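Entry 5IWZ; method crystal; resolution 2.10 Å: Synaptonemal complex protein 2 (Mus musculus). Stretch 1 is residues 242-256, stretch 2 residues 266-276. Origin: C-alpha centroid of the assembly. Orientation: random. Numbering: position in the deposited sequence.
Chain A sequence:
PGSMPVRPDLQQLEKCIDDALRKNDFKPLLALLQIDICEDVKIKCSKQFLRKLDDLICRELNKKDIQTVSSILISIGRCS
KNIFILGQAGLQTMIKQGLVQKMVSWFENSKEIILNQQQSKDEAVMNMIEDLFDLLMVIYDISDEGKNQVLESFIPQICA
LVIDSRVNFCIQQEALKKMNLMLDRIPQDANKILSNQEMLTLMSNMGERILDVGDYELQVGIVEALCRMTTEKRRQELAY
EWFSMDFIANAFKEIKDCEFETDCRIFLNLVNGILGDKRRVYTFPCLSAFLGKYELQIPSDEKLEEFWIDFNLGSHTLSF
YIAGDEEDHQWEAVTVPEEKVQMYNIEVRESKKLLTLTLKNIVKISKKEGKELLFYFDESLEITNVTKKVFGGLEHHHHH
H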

# COMPACT_ATOMS: atom_id res chain seq x y z
N TRP A 242 -8.93 -13.69 18.71
CA TRP A 242 -8.60 -13.47 17.31
C TRP A 242 -8.12 -14.73 16.59
O TRP A 242 -8.28 -14.83 15.37
N PHE A 243 -7.55 -15.70 17.31
CA PHE A 243 -6.94 -16.86 16.66
C PHE A 243 -7.46 -18.15 17.29
O PHE A 243 -7.14 -18.45 18.45
N SER A 244 -8.24 -18.91 16.52
CA SER A 244 -8.84 -20.14 17.02
C SER A 244 -7.77 -21.15 17.45
O SER A 244 -7.97 -21.89 18.42
N MET A 245 -6.65 -21.20 16.74
CA MET A 245 -5.62 -22.20 17.01
C MET A 245 -4.78 -21.76 18.21
O MET A 245 -4.20 -20.67 18.19
N ASP A 246 -4.69 -22.62 19.23
CA ASP A 246 -3.95 -22.27 20.45
C ASP A 246 -2.50 -21.93 20.14
O ASP A 246 -1.97 -20.93 20.64
N PHE A 247 -1.84 -22.76 19.32
CA PHE A 247 -0.46 -22.50 18.92
C PHE A 247 -0.28 -21.08 18.39
O PHE A 247 0.69 -20.41 18.73
N ILE A 248 -1.22 -20.61 17.58
CA ILE A 248 -1.09 -19.29 16.96
C ILE A 248 -1.41 -18.18 17.97
O ILE A 248 -0.70 -17.17 18.05
N ALA A 249 -2.48 -18.35 18.75
CA ALA A 249 -2.80 -17.38 19.79
C ALA A 249 -1.64 -17.20 20.77
O ALA A 249 -1.34 -16.07 21.18
N ASN A 250 -0.98 -18.31 21.16
CA ASN A 250 0.18 -18.24 22.05
C ASN A 250 1.32 -17.42 21.43
O ASN A 250 1.91 -16.55 22.09
N ALA A 251 1.67 -17.70 20.17
CA ALA A 251 2.74 -16.94 19.53
C ALA A 251 2.40 -15.45 19.44
O ALA A 251 3.26 -14.59 19.66
N PHE A 252 1.14 -15.13 19.11
CA PHE A 252 0.75 -13.73 18.95
C PHE A 252 0.98 -12.95 20.24
O PHE A 252 1.54 -11.84 20.21
N LYS A 253 0.55 -13.51 21.37
CA LYS A 253 0.69 -12.88 22.68
C LYS A 253 2.14 -12.59 23.06
O LYS A 253 2.37 -11.81 23.99
N GLU A 254 3.12 -13.21 22.40
CA GLU A 254 4.52 -12.97 22.73
C GLU A 254 5.15 -11.80 21.97
O GLU A 254 6.29 -11.43 22.27
N ILE A 255 4.44 -11.21 21.02
CA ILE A 255 5.00 -10.08 20.29
C ILE A 255 5.15 -8.89 21.24
O ILE A 255 4.16 -8.41 21.81
N LYS A 256 6.38 -8.43 21.42
CA LYS A 256 6.69 -7.29 22.27
C LYS A 256 6.82 -6.05 21.40
O LYS A 256 7.50 -6.07 20.37
N ILE A 266 9.33 -13.45 13.64
CA ILE A 266 9.27 -14.72 14.36
C ILE A 266 7.83 -15.24 14.38
O ILE A 266 7.55 -16.39 14.00
N PHE A 267 6.88 -14.38 14.76
CA PHE A 267 5.47 -14.79 14.83
C PHE A 267 4.97 -15.28 13.47
O PHE A 267 4.35 -16.36 13.38
N LEU A 268 5.24 -14.53 12.41
CA LEU A 268 4.68 -14.89 11.11
C LEU A 268 5.31 -16.18 10.58
O LEU A 268 4.62 -17.00 9.96
N ASN A 269 6.61 -16.38 10.82
CA ASN A 269 7.23 -17.65 10.46
C ASN A 269 6.58 -18.82 11.20
O ASN A 269 6.31 -19.87 10.60
N LEU A 270 6.28 -18.63 12.49
CA LEU A 270 5.53 -19.65 13.24
C LEU A 270 4.14 -19.89 12.64
O LEU A 270 3.75 -21.04 12.40
N VAL A 271 3.38 -18.82 12.41
CA VAL A 271 2.03 -18.97 11.89
C VAL A 271 2.04 -19.69 10.55
O VAL A 271 1.34 -20.69 10.36
N ASN A 272 2.84 -19.19 9.60
CA ASN A 272 2.84 -19.80 8.28
C ASN A 272 3.40 -21.22 8.34
O ASN A 272 2.99 -22.08 7.55
N GLY A 273 4.31 -21.48 9.28
CA GLY A 273 4.81 -22.83 9.44
C GLY A 273 3.73 -23.78 9.93
O GLY A 273 3.52 -24.85 9.36
N ILE A 274 3.01 -23.38 10.98
CA ILE A 274 2.04 -24.28 11.59
C ILE A 274 0.87 -24.56 10.65
O ILE A 274 0.22 -25.60 10.75
N LEU A 275 0.57 -23.64 9.74
CA LEU A 275 -0.56 -23.85 8.84
C LEU A 275 -0.30 -24.98 7.85
O LEU A 275 -1.25 -25.43 7.19
N GLY A 276 0.94 -25.45 7.72
CA GLY A 276 1.23 -26.58 6.85
C GLY A 276 0.80 -26.29 5.43
O GLY A 276 0.91 -25.17 4.94

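The two helices, 246-253 and 266-274, run antiparallel, their axes 176° apart in direction and 9.4 Å apart at closest approach. The seam between them is apolar: no hydrogen bond or salt bridge crosses it, so fit of shape does the work.

W242 lies too far away to take part. F243, the first residue to leave helical geometry after a preceding helix, has chi1 m and points toward stretch 2, but meets it only at the tip, its CZ 4.3 Å from CZ of F267. S244 is out of reach. M245, at the N-cap position, extends its flexible chain (t, t, m) so that SD lies 3.6 Å from CG2 of I274; its carbonyl accepts the backbone hydrogen bond from A249 N.

D246 is out of reach of stretch 2 and exposed, as suits a charged side chain. F247, chi1 t, points toward stretch 2 and lays one ring face against I274, whose CG1 sits 3.8 Å from the ring centroid in a CH-pi contact. I274 adopts t, p. At its edge the F247 ring meets L270, with CE1 3.7 Å from the L270 O atom, a carbonyl already bonded to I274 N.

I248 (m, t) leaves its backbone sideways, yet its branched chain reaches several partners: CG2 lies 3.7 Å from CG2 of V271 (chi1 t), CG1 is 3.7 Å from CG2 of I274, and CD1 is 4.3 Å from CD2 of L275. A buried, beta-branched aliphatic side chain suits this position, filling space between helices without polar groups to satisfy. A249 points away; N250 leaves sideways, and its end leads away from stretch 2.

A251 points toward stretch 2. Its lone methyl suits a place where the backbones draw close, with CA 5.8 Å from CA of F267; CB is 3.7 Å from F267 CD1 and 3.9 Å from CD1 of L270 (m, t).

F267, chi1 t, is the most extensively covered residue of the contact. F252, also t, directs its ring edge toward the face of F267, the centroids 5.4 Å apart and the planes at 65°, while its CB lies 3.5 Å from F267 CE1.

K253 and E254 carry their charges away from the seam and pair with each other: K253 NZ donates to E254 OE1 at a very short 2.4 Å, within a salt bridge. Beyond them I255 (m, t) points back in, setting CD1 3.7 Å from CG of F267. K256 is out of reach; its NZ is hydrogen-bonded elsewhere in the structure.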

# COMPACT_ATOMS: atom_id res chain seq x y z
CB TRP A 242 -7.54 -12.37 17.21
CG TRP A 242 -8.05 -11.01 17.56
CD1 TRP A 242 -9.36 -10.63 17.66
CD2 TRP A 242 -7.27 -9.85 17.86
NE1 TRP A 242 -9.44 -9.29 18.00
CE2 TRP A 242 -8.17 -8.79 18.13
CE3 TRP A 242 -5.89 -9.59 17.93
CZ2 TRP A 242 -7.74 -7.51 18.46
CZ3 TRP A 242 -5.47 -8.31 18.26
CH2 TRP A 242 -6.39 -7.29 18.51
CB PHE A 243 -5.42 -16.77 16.72
CG PHE A 243 -4.85 -15.50 16.14
CD1 PHE A 243 -4.84 -15.29 14.76
CD2 PHE A 243 -4.33 -14.51 16.96
CE1 PHE A 243 -4.31 -14.12 14.22
CE2 PHE A 243 -3.80 -13.35 16.42
CZ PHE A 243 -3.79 -13.15 15.05
CB SER A 244 -9.75 -20.76 15.95
OG SER A 244 -10.80 -19.89 15.58
CB MET A 245 -4.74 -22.43 15.78
CG MET A 245 -3.45 -23.20 16.11
SD MET A 245 -2.41 -23.80 14.74
CE MET A 245 -3.62 -24.47 13.62
CB ASP A 246 -4.04 -23.41 21.46
CG ASP A 246 -5.42 -23.51 22.10
OD1 ASP A 246 -5.58 -24.30 23.05
OD2 ASP A 246 -6.34 -22.79 21.66
CB PHE A 247 -0.05 -23.53 17.86
CG PHE A 247 1.36 -23.37 17.36
CD1 PHE A 247 1.64 -22.53 16.28
CD2 PHE A 247 2.40 -24.08 17.94
CE1 PHE A 247 2.93 -22.38 15.80
CE2 PHE A 247 3.70 -23.94 17.47
CZ PHE A 247 3.97 -23.09 16.40
CB ILE A 248 -1.99 -19.20 15.71
CG1 ILE A 248 -1.43 -20.12 14.60
CG2 ILE A 248 -2.13 -17.74 15.24
CD1 ILE A 248 -2.33 -20.26 13.38
CB ALA A 249 -4.07 -17.80 20.54
CB ASN A 250 0.71 -19.65 22.38
CG ASN A 250 -0.26 -20.47 23.22
OD1 ASN A 250 -1.24 -19.96 23.76
ND2 ASN A 250 0.03 -21.77 23.34
CB ALA A 251 3.04 -17.50 18.14
CB PHE A 252 -0.71 -13.64 18.52
CG PHE A 252 -1.16 -12.25 18.19
CD1 PHE A 252 -0.77 -11.65 16.98
CD2 PHE A 252 -1.97 -11.53 19.06
CE1 PHE A 252 -1.18 -10.37 16.67
CE2 PHE A 252 -2.38 -10.24 18.74
CZ PHE A 252 -1.98 -9.66 17.55
CB LYS A 253 0.06 -13.79 23.76
CG LYS A 253 1.07 -14.76 24.37
CD LYS A 253 0.44 -16.01 24.96
CE LYS A 253 1.51 -16.97 25.47
NZ LYS A 253 2.37 -16.34 26.50
CB GLU A 254 5.36 -14.24 22.47
CG GLU A 254 4.95 -15.43 23.30
CD GLU A 254 5.22 -15.23 24.77
OE1 GLU A 254 4.54 -15.85 25.60
OE2 GLU A 254 6.12 -14.44 25.13
CB ILE A 255 4.15 -9.71 19.07
CG1 ILE A 255 4.01 -10.91 18.12
CG2 ILE A 255 4.73 -8.50 18.35
CD1 ILE A 255 3.07 -10.62 16.95
CB LYS A 256 7.99 -7.53 23.05
CG LYS A 256 8.06 -8.88 23.75
CD LYS A 256 9.42 -9.10 24.44
CE LYS A 256 10.56 -9.16 23.44
NZ LYS A 256 10.54 -10.40 22.61
CB ILE A 266 9.86 -14.57 15.78
CG1 ILE A 266 11.37 -14.37 15.70
CG2 ILE A 266 9.51 -15.78 16.68
CD1 ILE A 266 12.00 -13.85 16.98
CB PHE A 267 4.61 -13.63 15.34
CG PHE A 267 3.13 -13.82 15.11
CD1 PHE A 267 2.38 -14.68 15.90
CD2 PHE A 267 2.47 -13.11 14.10
CE1 PHE A 267 1.00 -14.85 15.71
CE2 PHE A 267 1.09 -13.25 13.89
CZ PHE A 267 0.35 -14.12 14.69
CB LEU A 268 4.86 -13.75 10.12
CG LEU A 268 4.01 -12.54 10.50
CD1 LEU A 268 4.33 -11.36 9.61
CD2 LEU A 268 2.52 -12.91 10.44
CB ASN A 269 8.74 -17.61 10.71
CG ASN A 269 9.51 -16.96 9.57
OD1 ASN A 269 8.91 -16.37 8.67
ND2 ASN A 269 10.84 -17.08 9.59
CB LEU A 270 5.39 -19.24 14.70
CG LEU A 270 6.68 -19.35 15.52
CD1 LEU A 270 6.42 -19.03 16.98
CD2 LEU A 270 7.25 -20.74 15.35
CB VAL A 271 1.33 -17.60 11.79
CG1 VAL A 271 0.19 -17.67 10.80
CG2 VAL A 271 0.83 -17.19 13.15
CB ASN A 272 3.64 -18.93 7.30
CG ASN A 272 2.95 -17.59 7.03
OD1 ASN A 272 1.71 -17.51 6.96
ND2 ASN A 272 3.75 -16.53 6.92
CB ILE A 274 1.54 -23.73 12.95
CG1 ILE A 274 1.04 -24.87 13.83
CG2 ILE A 274 0.40 -22.75 12.75
CD1 ILE A 274 1.96 -26.07 13.88
CB LEU A 275 -0.88 -22.56 8.09
CG LEU A 275 -1.54 -21.49 8.96
CD1 LEU A 275 -1.71 -20.24 8.14
CD2 LEU A 275 -2.88 -21.97 9.47